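Local atomic coordinates of NAD(P)H-FMN oxidoreductase (Bacillus subtilis, PDB entry 5LVA), a protein that binds FMN and probably passes electrons from NAD(P)H to flavin or quinone acceptors. Residues A[16-21]-A[63-68]; A[22-27]-A[164-169]; A[103-108]-A[145-150]. All coordinates share one frame; numbering follows the deposited sequence.

Contact 1: residues A[16-21]-A[63-68]. With FMN (flavin mononucleotide), chain C.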
loop_
_atom_site.group_PDB
_atom_site.type_symbol
_atom_site.label_atom_id
_atom_site.label_comp_id
_atom_site.label_asym_id
_atom_site.label_seq_id
_atom_site.Cartn_x
_atom_site.Cartn_y
_atom_site.Cartn_z
ATOM N N VAL A 16 -12.129 -9.852 -2.008
ATOM C CA VAL A 16 -12.891 -9.473 -3.179
ATOM C C VAL A 16 -12.252 -8.290 -3.892
ATOM O O VAL A 16 -11.913 -8.391 -5.067
ATOM C CB VAL A 16 -14.357 -9.144 -2.820
ATOM C CG1 VAL A 16 -15.039 -8.437 -3.955
ATOM C CG2 VAL A 16 -15.099 -10.412 -2.492
ATOM N N VAL A 17 -12.076 -7.180 -3.175
ATOM C CA VAL A 17 -11.633 -5.922 -3.775
ATOM C C VAL A 17 -10.155 -5.908 -4.135
ATOM O O VAL A 17 -9.780 -5.622 -5.269
ATOM C CB VAL A 17 -11.897 -4.734 -2.842
ATOM C CG1 VAL A 17 -11.407 -3.432 -3.487
ATOM C CG2 VAL A 17 -13.364 -4.653 -2.496
ATOM N N ASN A 18 -9.312 -6.208 -3.160
ATOM C CA ASN A 18 -7.879 -6.183 -3.376
ATOM C C ASN A 18 -7.435 -7.208 -4.387
ATOM O O ASN A 18 -6.508 -6.967 -5.158
ATOM C CB ASN A 18 -7.157 -6.384 -2.061
ATOM C CG ASN A 18 -7.056 -5.103 -1.275
ATOM O OD1 ASN A 18 -6.180 -4.283 -1.527
ATOM N ND2 ASN A 18 -7.968 -4.906 -0.340
ATOM N N ARG A 19 -8.123 -8.342 -4.396
ATOM C CA ARG A 19 -7.895 -9.380 -5.392
ATOM C C ARG A 19 -8.127 -8.839 -6.809
ATOM O O ARG A 19 -7.301 -9.014 -7.703
ATOM C CB ARG A 19 -8.808 -10.566 -5.106
ATOM C CG ARG A 19 -8.660 -11.724 -6.049
ATOM C CD ARG A 19 -7.223 -12.157 -6.148
ATOM N NE ARG A 19 -7.116 -13.554 -6.540
ATOM C CZ ARG A 19 -5.975 -14.232 -6.580
ATOM N NH1 ARG A 19 -4.833 -13.626 -6.261
ATOM N NH2 ARG A 19 -5.971 -15.513 -6.951
ATOM N N ALA A 20 -9.249 -8.160 -6.995
ATOM C CA ALA A 20 -9.580 -7.555 -8.277
ATOM C C ALA A 20 -8.567 -6.498 -8.701
ATOM O O ALA A 20 -8.248 -6.361 -9.880
ATOM C CB ALA A 20 -10.955 -6.946 -8.223
ATOM N N PHE A 21 -8.076 -5.739 -7.736
ATOM C CA PHE A 21 -7.113 -4.691 -8.016
ATOM C C PHE A 21 -5.792 -5.310 -8.424
ATOM O O PHE A 21 -5.196 -4.927 -9.425
ATOM C CB PHE A 21 -6.919 -3.782 -6.797
ATOM C CG PHE A 21 -8.063 -2.861 -6.533
ATOM C CD1 PHE A 21 -9.203 -2.899 -7.308
ATOM C CD2 PHE A 21 -7.986 -1.932 -5.516
ATOM C CE1 PHE A 21 -10.249 -2.052 -7.062
ATOM C CE2 PHE A 21 -9.029 -1.074 -5.269
ATOM C CZ PHE A 21 -10.158 -1.133 -6.042
ATOM N N GLN A 63 -0.302 -1.879 -0.568
ATOM C CA GLN A 63 -1.700 -2.159 -0.846
ATOM C C GLN A 63 -2.299 -2.997 0.262
ATOM O O GLN A 63 -1.782 -4.054 0.584
ATOM C CB GLN A 63 -1.854 -2.868 -2.185
ATOM C CG GLN A 63 -3.292 -3.098 -2.592
ATOM C CD GLN A 63 -3.442 -3.882 -3.885
ATOM O OE1 GLN A 63 -2.577 -3.863 -4.751
ATOM N NE2 GLN A 63 -4.561 -4.564 -4.019
ATOM N N PHE A 64 -3.394 -2.528 0.847
ATOM C CA PHE A 64 -4.014 -3.248 1.943
ATOM C C PHE A 64 -5.443 -2.811 2.138
ATOM O O PHE A 64 -5.835 -1.775 1.640
ATOM C CB PHE A 64 -3.216 -3.054 3.240
ATOM C CG PHE A 64 -2.975 -1.608 3.626
ATOM C CD1 PHE A 64 -1.852 -0.934 3.177
ATOM C CD2 PHE A 64 -3.853 -0.941 4.470
ATOM C CE1 PHE A 64 -1.627 0.358 3.543
ATOM C CE2 PHE A 64 -3.629 0.351 4.835
ATOM C CZ PHE A 64 -2.519 1.008 4.372
ATOM N N PRO A 65 -6.247 -3.627 2.825
ATOM C CA PRO A 65 -7.555 -3.125 3.229
ATOM C C PRO A 65 -7.423 -2.290 4.490
ATOM O O PRO A 65 -6.551 -2.566 5.308
ATOM C CB PRO A 65 -8.352 -4.398 3.498
ATOM C CG PRO A 65 -7.333 -5.366 3.939
ATOM C CD PRO A 65 -6.116 -5.070 3.097
ATOM N N LEU A 66 -8.275 -1.284 4.634
ATOM C CA LEU A 66 -8.329 -0.500 5.847
ATOM C C LEU A 66 -8.942 -1.313 6.964
ATOM O O LEU A 66 -10.130 -1.620 6.938
ATOM C CB LEU A 66 -9.142 0.775 5.636
ATOM C CG LEU A 66 -8.956 1.891 6.655
ATOM C CD1 LEU A 66 -7.562 2.452 6.514
ATOM C CD2 LEU A 66 -9.992 2.958 6.450
ATOM N N TYR A 67 -8.111 -1.647 7.941
ATOM C CA TYR A 67 -8.532 -2.352 9.132
ATOM C C TYR A 67 -8.351 -1.447 10.326
ATOM O O TYR A 67 -7.230 -1.045 10.607
ATOM C CB TYR A 67 -7.711 -3.623 9.347
ATOM C CG TYR A 67 -8.017 -4.780 8.439
ATOM C CD1 TYR A 67 -9.100 -4.759 7.563
ATOM C CD2 TYR A 67 -7.234 -5.910 8.474
ATOM C CE1 TYR A 67 -9.373 -5.831 6.748
ATOM C CE2 TYR A 67 -7.499 -6.979 7.667
ATOM C CZ TYR A 67 -8.564 -6.950 6.805
ATOM O OH TYR A 67 -8.790 -8.064 6.005
ATOM N N TRP A 68 -9.437 -1.158 11.035
ATOM C CA TRP A 68 -9.449 -0.199 12.153
ATOM C C TRP A 68 -8.598 1.040 11.854
ATOM O O TRP A 68 -7.743 1.449 12.637
ATOM C CB TRP A 68 -9.022 -0.888 13.453
ATOM C CG TRP A 68 -10.070 -1.871 13.871
ATOM C CD1 TRP A 68 -9.995 -3.230 13.805
ATOM C CD2 TRP A 68 -11.389 -1.566 14.342
ATOM N NE1 TRP A 68 -11.174 -3.793 14.231
ATOM C CE2 TRP A 68 -12.050 -2.795 14.558
ATOM C CE3 TRP A 68 -12.074 -0.376 14.606
ATOM C CZ2 TRP A 68 -13.354 -2.866 15.038
ATOM C CZ3 TRP A 68 -13.367 -0.445 15.074
ATOM C CH2 TRP A 68 -13.997 -1.676 15.291
HETATM N N1 FMN C . -13.631 -0.336 6.707
HETATM C C2 FMN C . -13.534 1.015 6.976
HETATM O O2 FMN C . -14.024 1.837 6.209
HETATM N N3 FMN C . -12.880 1.462 8.096
HETATM C C4 FMN C . -12.323 0.575 8.973
HETATM O O4 FMN C . -11.744 1.020 9.957
HETATM C C4A FMN C . -12.420 -0.796 8.714
HETATM N N5 FMN C . -11.868 -1.709 9.575
HETATM C C5A FMN C . -11.957 -3.058 9.328
HETATM C C6 FMN C . -11.383 -3.952 10.218
HETATM C C7 FMN C . -11.437 -5.312 9.998
HETATM C C7M FMN C . -10.802 -6.251 10.986
HETATM C C8 FMN C . -12.093 -5.781 8.858
HETATM C C8M FMN C . -12.179 -7.250 8.571
HETATM C C9 FMN C . -12.670 -4.882 7.969
HETATM C C9A FMN C . -12.597 -3.517 8.190
HETATM N N10 FMN C . -13.172 -2.606 7.312
HETATM C C10 FMN C . -13.075 -1.249 7.576
HETATM C "C1'" FMN C . -13.838 -3.079 6.050
HETATM C "C2'" FMN C . -12.657 -3.255 5.063
HETATM O "O2'" FMN C . -11.955 -2.032 4.870
HETATM C "C3'" FMN C . -12.984 -3.943 3.726
HETATM O "O3'" FMN C . -13.368 -5.251 4.071
HETATM C "C4'" FMN C . -11.755 -3.960 2.797
HETATM O "O4'" FMN C . -11.321 -2.648 2.616
HETATM C "C5'" FMN C . -11.876 -4.499 1.377
HETATM O "O5'" FMN C . -11.912 -5.900 1.401
HETATM P P FMN C . -11.151 -6.941 0.435
HETATM O O1P FMN C . -10.668 -7.959 1.401
HETATM O O2P FMN C . -12.140 -7.479 -0.543
HETATM O O3P FMN C . -9.961 -6.453 -0.311
#
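N18 lies between Q63 and the FMN phosphate and bonds to both. Its OD1 accepts Q63 NE2 at 3.0 Å, with an N-H...O angle of 163°. The donor lies in the carbonyl plane, on a lone pair, and the two amides are nearly coplanar, 26° apart. A weak bond of 3.3 Å runs from Q63 NE2 to N18 O. The other branch, N18 ND2, donates to O3P of FMN. N18 CG sits beside its own backbone N (chi1 -82°), and N18 N also donates to O3P, at 2.9 Å. V16 N and V17 N both donate to O2P. This is the phosphate-binding helix start of the flavodoxin-like fold, and it probably helps to stabilise the phosphate charge. An alanine at N18 would probably leave O3P without its side-chain donor and Q63 NE2 with a weak bond alone across this contact. Further along, L66 O accepts O2' of FMN at 2.8 Å, and W68 N donates to flavin N5 at 2.9 Å. Y67 CD1 lies 3.4 Å from flavin C8. In the second shell, Y166 OH of helix 156-171 probably bonds to Q63 OE1. Helix segment 17-21 runs nearly antiparallel to strand segment 63-65, and strand 100-106 flanks strand 59-65.

Contact 2: residues A[22-27]-A[164-169]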
loop_
_atom_site.group_PDB
_atom_site.type_symbol
_atom_site.label_atom_id
_atom_site.label_comp_id
_atom_site.label_asym_id
_atom_site.label_seq_id
_atom_site.Cartn_x
_atom_site.Cartn_y
_atom_site.Cartn_z
ATOM N N ALA A 22 -5.338 -6.269 -7.634
ATOM C CA ALA A 22 -4.111 -6.989 -7.930
ATOM C C ALA A 22 -4.133 -7.656 -9.310
ATOM O O ALA A 22 -3.119 -7.664 -9.999
ATOM C CB ALA A 22 -3.847 -8.025 -6.855
ATOM N N ASP A 23 -5.278 -8.207 -9.709
ATOM C CA ASP A 23 -5.400 -8.912 -10.993
ATOM C C ASP A 23 -5.028 -8.058 -12.196
ATOM O O ASP A 23 -4.515 -8.561 -13.187
ATOM C CB ASP A 23 -6.829 -9.431 -11.198
ATOM C CG ASP A 23 -7.114 -10.703 -10.430
ATOM O OD1 ASP A 23 -6.159 -11.403 -10.046
ATOM O OD2 ASP A 23 -8.305 -11.007 -10.222
ATOM N N THR A 24 -5.297 -6.765 -12.105
ATOM C CA THR A 24 -5.097 -5.861 -13.223
ATOM C C THR A 24 -3.623 -5.577 -13.496
ATOM O O THR A 24 -3.296 -4.971 -14.503
ATOM C CB THR A 24 -5.814 -4.535 -12.979
ATOM O OG1 THR A 24 -5.139 -3.820 -11.944
ATOM C CG2 THR A 24 -7.237 -4.776 -12.545
ATOM N N LEU A 25 -2.738 -6.026 -12.611
ATOM C CA LEU A 25 -1.309 -5.739 -12.735
ATOM C C LEU A 25 -0.423 -6.960 -13.066
ATOM O O LEU A 25 0.792 -6.828 -13.214
ATOM C CB LEU A 25 -0.814 -5.093 -11.441
ATOM C CG LEU A 25 -1.318 -3.683 -11.092
ATOM C CD1 LEU A 25 -0.804 -3.269 -9.734
ATOM C CD2 LEU A 25 -0.900 -2.651 -12.126
ATOM N N LYS A 26 -1.028 -8.136 -13.210
ATOM C CA LYS A 26 -0.270 -9.371 -13.442
ATOM C C LYS A 26 0.346 -9.485 -14.836
ATOM O O LYS A 26 0.655 -10.592 -15.291
ATOM C CB LYS A 26 -1.154 -10.607 -13.229
ATOM C CG LYS A 26 -1.898 -10.697 -11.911
ATOM C CD LYS A 26 -3.064 -11.682 -12.040
ATOM C CE LYS A 26 -3.307 -12.434 -10.732
ATOM N NZ LYS A 26 -2.924 -11.608 -9.547
ATOM N N ASP A 27 0.531 -8.362 -15.514
ATOM C CA ASP A 27 1.021 -8.401 -16.882
ATOM C C ASP A 27 1.535 -7.038 -17.295
ATOM O O ASP A 27 2.155 -6.891 -18.344
ATOM C CB ASP A 27 -0.081 -8.873 -17.837
ATOM C CG ASP A 27 -1.374 -8.079 -17.682
ATOM O OD1 ASP A 27 -1.643 -7.578 -16.565
ATOM O OD2 ASP A 27 -2.121 -7.956 -18.679
ATOM N N THR A 164 -9.874 -0.500 -12.634
ATOM C CA THR A 164 -9.162 0.141 -13.720
ATOM C C THR A 164 -8.612 1.485 -13.253
ATOM O O THR A 164 -7.578 1.939 -13.731
ATOM C CB THR A 164 -10.049 0.303 -14.977
ATOM O OG1 THR A 164 -9.419 1.189 -15.903
ATOM C CG2 THR A 164 -11.372 0.857 -14.631
ATOM N N GLN A 165 -9.288 2.102 -12.290
ATOM C CA GLN A 165 -8.830 3.368 -11.744
ATOM C C GLN A 165 -7.614 3.160 -10.858
ATOM O O GLN A 165 -6.710 3.993 -10.813
ATOM C CB GLN A 165 -9.945 4.060 -10.963
ATOM C CG GLN A 165 -10.965 4.746 -11.837
ATOM C CD GLN A 165 -10.331 5.734 -12.781
ATOM O OE1 GLN A 165 -9.344 6.382 -12.446
ATOM N NE2 GLN A 165 -10.900 5.862 -13.969
ATOM N N TYR A 166 -7.602 2.037 -10.153
ATOM C CA TYR A 166 -6.461 1.655 -9.347
ATOM C C TYR A 166 -5.236 1.516 -10.240
ATOM O O TYR A 166 -4.175 2.039 -9.938
ATOM C CB TYR A 166 -6.772 0.353 -8.604
ATOM C CG TYR A 166 -5.580 -0.435 -8.109
ATOM C CD1 TYR A 166 -4.941 -1.352 -8.930
ATOM C CD2 TYR A 166 -5.130 -0.307 -6.806
ATOM C CE1 TYR A 166 -3.863 -2.083 -8.480
ATOM C CE2 TYR A 166 -4.052 -1.039 -6.346
ATOM C CZ TYR A 166 -3.428 -1.928 -7.189
ATOM O OH TYR A 166 -2.361 -2.657 -6.736
ATOM N N ARG A 167 -5.401 0.820 -11.357
ATOM C CA ARG A 167 -4.296 0.551 -12.258
ATOM C C ARG A 167 -3.724 1.840 -12.819
ATOM O O ARG A 167 -2.520 2.000 -12.905
ATOM C CB ARG A 167 -4.743 -0.362 -13.400
ATOM C CG ARG A 167 -3.588 -0.959 -14.193
ATOM C CD ARG A 167 -4.033 -1.478 -15.533
ATOM N NE ARG A 167 -3.058 -2.397 -16.109
ATOM C CZ ARG A 167 -2.168 -2.074 -17.039
ATOM N NH1 ARG A 167 -2.123 -0.845 -17.523
ATOM N NH2 ARG A 167 -1.326 -2.986 -17.494
ATOM N N GLU A 168 -4.589 2.762 -13.202
ATOM C CA GLU A 168 -4.108 3.997 -13.775
ATOM C C GLU A 168 -3.338 4.808 -12.738
ATOM O O GLU A 168 -2.324 5.429 -13.046
ATOM C CB GLU A 168 -5.254 4.821 -14.339
ATOM C CG GLU A 168 -4.780 6.158 -14.854
ATOM C CD GLU A 168 -5.874 6.979 -15.484
ATOM O OE1 GLU A 168 -6.891 6.387 -15.915
ATOM O OE2 GLU A 168 -5.707 8.216 -15.558
ATOM N N HIS A 169 -3.821 4.783 -11.504
ATOM C CA HIS A 169 -3.230 5.577 -10.442
ATOM C C HIS A 169 -1.852 5.079 -10.049
ATOM O O HIS A 169 -0.940 5.859 -9.838
ATOM C CB HIS A 169 -4.131 5.580 -9.218
ATOM C CG HIS A 169 -3.817 6.679 -8.257
ATOM N ND1 HIS A 169 -2.907 6.537 -7.236
ATOM C CD2 HIS A 169 -4.277 7.950 -8.179
ATOM C CE1 HIS A 169 -2.833 7.664 -6.556
ATOM N NE2 HIS A 169 -3.654 8.537 -7.110
#
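In this flavodoxin-like fold, helices 17-23 and 156-171 pack side by side on one face of the parallel sheet. The type I beta turn from D23 to K26 meets helix 156-171 through T24, L25, Y166 and R167. The polar link is R167 NE to T24 O, 3.0 Å long with an N-H...O angle of 160°. The oxygen lies at the edge of the guanidinium, in its plane, while the donor is tilted 28° from the carbonyl plane. R167 CG is anti to the backbone N (chi1 -166°), and the chain stays extended to NE, which carries it across to the turn. On the way R167 CG touches L25 CD2 at 3.8 Å. L25 crosses Y166 at about a right angle, its CD1 lying 3.5 Å from CE1 of the Y166 ring. T24 OG1 comes to the edge of that ring, 3.9 Å from Y166 CD1, and bonds to F21 O one turn back. Y166 OH has its probable polar partner in Q63 of strand 59-65. Beneath the contact, L25 rests on V5 and I31, and Y166 on V5 and A104. L25 and Y166 therefore both rest on strand 3-7.

Contact 3: residues A[103-108]-A[145-150]. With FMN (flavin mononucleotide), chain C.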
loop_
_atom_site.group_PDB
_atom_site.type_symbol
_atom_site.label_atom_id
_atom_site.label_comp_id
_atom_site.label_asym_id
_atom_site.label_seq_id
_atom_site.Cartn_x
_atom_site.Cartn_y
_atom_site.Cartn_z
ATOM N N VAL A 103 0.254 4.717 -1.039
ATOM C CA VAL A 103 -0.634 3.797 -0.361
ATOM C C VAL A 103 -1.831 3.536 -1.247
ATOM O O VAL A 103 -2.376 4.454 -1.816
ATOM C CB VAL A 103 -1.099 4.364 1.016
ATOM C CG1 VAL A 103 -2.229 3.519 1.611
ATOM C CG2 VAL A 103 0.062 4.440 1.965
ATOM N N ALA A 104 -2.230 2.280 -1.366
ATOM C CA ALA A 104 -3.476 1.942 -2.049
ATOM C C ALA A 104 -4.355 1.198 -1.069
ATOM O O ALA A 104 -4.045 0.093 -0.680
ATOM C CB ALA A 104 -3.217 1.109 -3.297
ATOM N N VAL A 105 -5.453 1.807 -0.662
ATOM C CA VAL A 105 -6.205 1.275 0.454
ATOM C C VAL A 105 -7.684 1.218 0.117
ATOM O O VAL A 105 -8.228 2.089 -0.550
ATOM C CB VAL A 105 -5.956 2.119 1.737
ATOM C CG1 VAL A 105 -6.363 3.571 1.530
ATOM C CG2 VAL A 105 -6.675 1.538 2.928
ATOM N N SER A 106 -8.324 0.146 0.539
ATOM C CA SER A 106 -9.741 -0.004 0.323
ATOM C C SER A 106 -10.467 0.125 1.658
ATOM O O SER A 106 -9.975 -0.331 2.683
ATOM C CB SER A 106 -10.031 -1.348 -0.338
ATOM O OG SER A 106 -9.560 -2.401 0.472
ATOM N N ALA A 107 -11.634 0.754 1.657
ATOM C CA ALA A 107 -12.350 0.941 2.909
ATOM C C ALA A 107 -13.806 0.558 2.763
ATOM O O ALA A 107 -14.415 0.822 1.739
ATOM C CB ALA A 107 -12.223 2.378 3.383
ATOM N N GLY A 108 -14.356 -0.069 3.796
ATOM C CA GLY A 108 -15.740 -0.493 3.780
ATOM C C GLY A 108 -16.744 0.641 3.763
ATOM O O GLY A 108 -17.754 0.579 3.067
ATOM N N PRO A 145 -2.663 8.970 -2.167
ATOM C CA PRO A 145 -3.018 7.552 -2.108
ATOM C C PRO A 145 -4.027 7.150 -3.178
ATOM O O PRO A 145 -4.663 7.999 -3.810
ATOM C CB PRO A 145 -3.623 7.412 -0.711
ATOM C CG PRO A 145 -4.200 8.712 -0.443
ATOM C CD PRO A 145 -3.319 9.738 -1.103
ATOM N N TYR A 146 -4.165 5.851 -3.389
ATOM C CA TYR A 146 -5.349 5.370 -4.066
ATOM C C TYR A 146 -6.308 4.841 -3.027
ATOM O O TYR A 146 -5.961 4.002 -2.223
ATOM C CB TYR A 146 -5.054 4.286 -5.099
ATOM C CG TYR A 146 -6.338 3.897 -5.791
ATOM C CD1 TYR A 146 -6.943 4.758 -6.697
ATOM C CD2 TYR A 146 -6.991 2.717 -5.478
ATOM C CE1 TYR A 146 -8.126 4.434 -7.300
ATOM C CE2 TYR A 146 -8.178 2.391 -6.081
ATOM C CZ TYR A 146 -8.737 3.248 -6.989
ATOM O OH TYR A 146 -9.920 2.927 -7.580
ATOM N N VAL A 147 -7.526 5.344 -3.050
ATOM C CA VAL A 147 -8.505 4.979 -2.055
ATOM C C VAL A 147 -9.775 4.496 -2.719
ATOM O O VAL A 147 -10.280 5.136 -3.624
ATOM C CB VAL A 147 -8.835 6.160 -1.137
ATOM C CG1 VAL A 147 -9.615 5.687 0.062
ATOM C CG2 VAL A 147 -7.571 6.845 -0.692
ATOM N N PHE A 148 -10.287 3.362 -2.267
ATOM C CA PHE A 148 -11.541 2.866 -2.790
ATOM C C PHE A 148 -12.494 2.668 -1.642
ATOM O O PHE A 148 -12.197 1.946 -0.696
ATOM C CB PHE A 148 -11.346 1.566 -3.571
ATOM C CG PHE A 148 -12.564 1.128 -4.332
ATOM C CD1 PHE A 148 -12.910 1.732 -5.514
ATOM C CD2 PHE A 148 -13.363 0.119 -3.855
ATOM C CE1 PHE A 148 -14.016 1.328 -6.214
ATOM C CE2 PHE A 148 -14.475 -0.276 -4.552
ATOM C CZ PHE A 148 -14.798 0.334 -5.733
ATOM N N TYR A 149 -13.636 3.334 -1.737
ATOM C CA TYR A 149 -14.629 3.336 -0.680
ATOM C C TYR A 149 -15.760 2.375 -1.002
ATOM O O TYR A 149 -15.878 1.928 -2.133
ATOM C CB TYR A 149 -15.187 4.749 -0.479
ATOM C CG TYR A 149 -14.177 5.803 -0.060
ATOM C CD1 TYR A 149 -13.846 5.975 1.271
ATOM C CD2 TYR A 149 -13.578 6.629 -0.995
ATOM C CE1 TYR A 149 -12.946 6.926 1.661
ATOM C CE2 TYR A 149 -12.665 7.574 -0.616
ATOM C CZ TYR A 149 -12.359 7.725 0.719
ATOM O OH TYR A 149 -11.468 8.684 1.122
ATOM N N GLN A 150 -16.589 2.071 -0.010
ATOM C CA GLN A 150 -17.733 1.191 -0.202
ATOM C C GLN A 150 -17.274 -0.196 -0.643
ATOM O O GLN A 150 -17.984 -0.903 -1.338
ATOM C CB GLN A 150 -18.700 1.774 -1.234
ATOM C CG GLN A 150 -19.647 2.827 -0.721
ATOM C CD GLN A 150 -20.889 2.235 -0.128
ATOM O OE1 GLN A 150 -21.147 2.355 1.068
ATOM N NE2 GLN A 150 -21.674 1.582 -0.963
HETATM N N1 FMN C . -13.631 -0.336 6.707
HETATM C C2 FMN C . -13.534 1.015 6.976
HETATM O O2 FMN C . -14.024 1.837 6.209
HETATM N N3 FMN C . -12.880 1.462 8.096
HETATM C C4 FMN C . -12.323 0.575 8.973
HETATM O O4 FMN C . -11.744 1.020 9.957
HETATM C C4A FMN C . -12.420 -0.796 8.714
HETATM N N5 FMN C . -11.868 -1.709 9.575
HETATM C C5A FMN C . -11.957 -3.058 9.328
HETATM C C6 FMN C . -11.383 -3.952 10.218
HETATM C C7 FMN C . -11.437 -5.312 9.998
HETATM C C7M FMN C . -10.802 -6.251 10.986
HETATM C C8 FMN C . -12.093 -5.781 8.858
HETATM C C8M FMN C . -12.179 -7.250 8.571
HETATM C C9 FMN C . -12.670 -4.882 7.969
HETATM C C9A FMN C . -12.597 -3.517 8.190
HETATM N N10 FMN C . -13.172 -2.606 7.312
HETATM C C10 FMN C . -13.075 -1.249 7.576
HETATM C "C1'" FMN C . -13.838 -3.079 6.050
HETATM C "C2'" FMN C . -12.657 -3.255 5.063
HETATM O "O2'" FMN C . -11.955 -2.032 4.870
HETATM C "C3'" FMN C . -12.984 -3.943 3.726
HETATM O "O3'" FMN C . -13.368 -5.251 4.071
HETATM C "C4'" FMN C . -11.755 -3.960 2.797
HETATM O "O4'" FMN C . -11.321 -2.648 2.616
HETATM C "C5'" FMN C . -11.876 -4.499 1.377
HETATM O "O5'" FMN C . -11.912 -5.900 1.401
HETATM P P FMN C . -11.151 -6.941 0.435
HETATM O O1P FMN C . -10.668 -7.959 1.401
HETATM O O2P FMN C . -12.140 -7.479 -0.543
HETATM O O3P FMN C . -9.961 -6.453 -0.311
#
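Y146 O receives two groups of the neighbouring strand: V105 N donates to it at 2.7 Å, and the CA of A104 makes a CA-H...O contact with it at 3.2 Å. The same pattern recurs along the pair. V105 O accepts F148 N at 3.0 Å and meets V147 CA, and F148 O accepts A107 N at 2.7 Å and meets S106 CA. Y146 N donates to V103 O. These are neighbouring parallel strands of the flavodoxin-like sheet, with A104 opposite Y146, V105 opposite V147 and S106 opposite F148.

The side chains fall on two faces. V105 and V147 lie side by side and point the same way, CG1 of V105 being 4.1 Å from CG2 of V147. V147 CG1 also sits over one face of the Y149 ring, offset toward its rim. On the other face A104 CB meets Y146 CB.

At the C-terminal end of strand 100-106 the chain reaches the cofactor. S106 OG shares a hydrogen bond of 2.8 Å with O4' of FMN. G108 N donates to flavin N1 at 3.0 Å, which could help to stabilise negative charge there when the flavin is reduced. Strand 141-148 is the edge of the sheet, and strand 100-106 lies between it and strand 59-65. Helix 156-171 packs on A104 and Y146, while helix 124-127 packs on V147 and Y149.

How the contacts relate
From the N terminus, the chain enters contact 1 at the phosphate end of helix 17-23 and contact 2 at the other end. Contact 1 closes first, when strand 59-65 reaches 63-68. Contact 2 is still open then, so the two cross. Contact 3 opens at 103-108, after contact 1 has closed, and closes at 145-150. It is nested inside the long loop that 164-169 ends. Contacts 1 and 3 use adjacent strands, 59-65 and 100-106. Both touch FMN, contact 1 from phosphate to flavin and contact 3 at the ribityl chain and flavin. Contact 2 lies farther from the cofactor and joins the end of the first helix to the last. Y166 links contact 2 to the others: it reaches Q63 and packs against Y146.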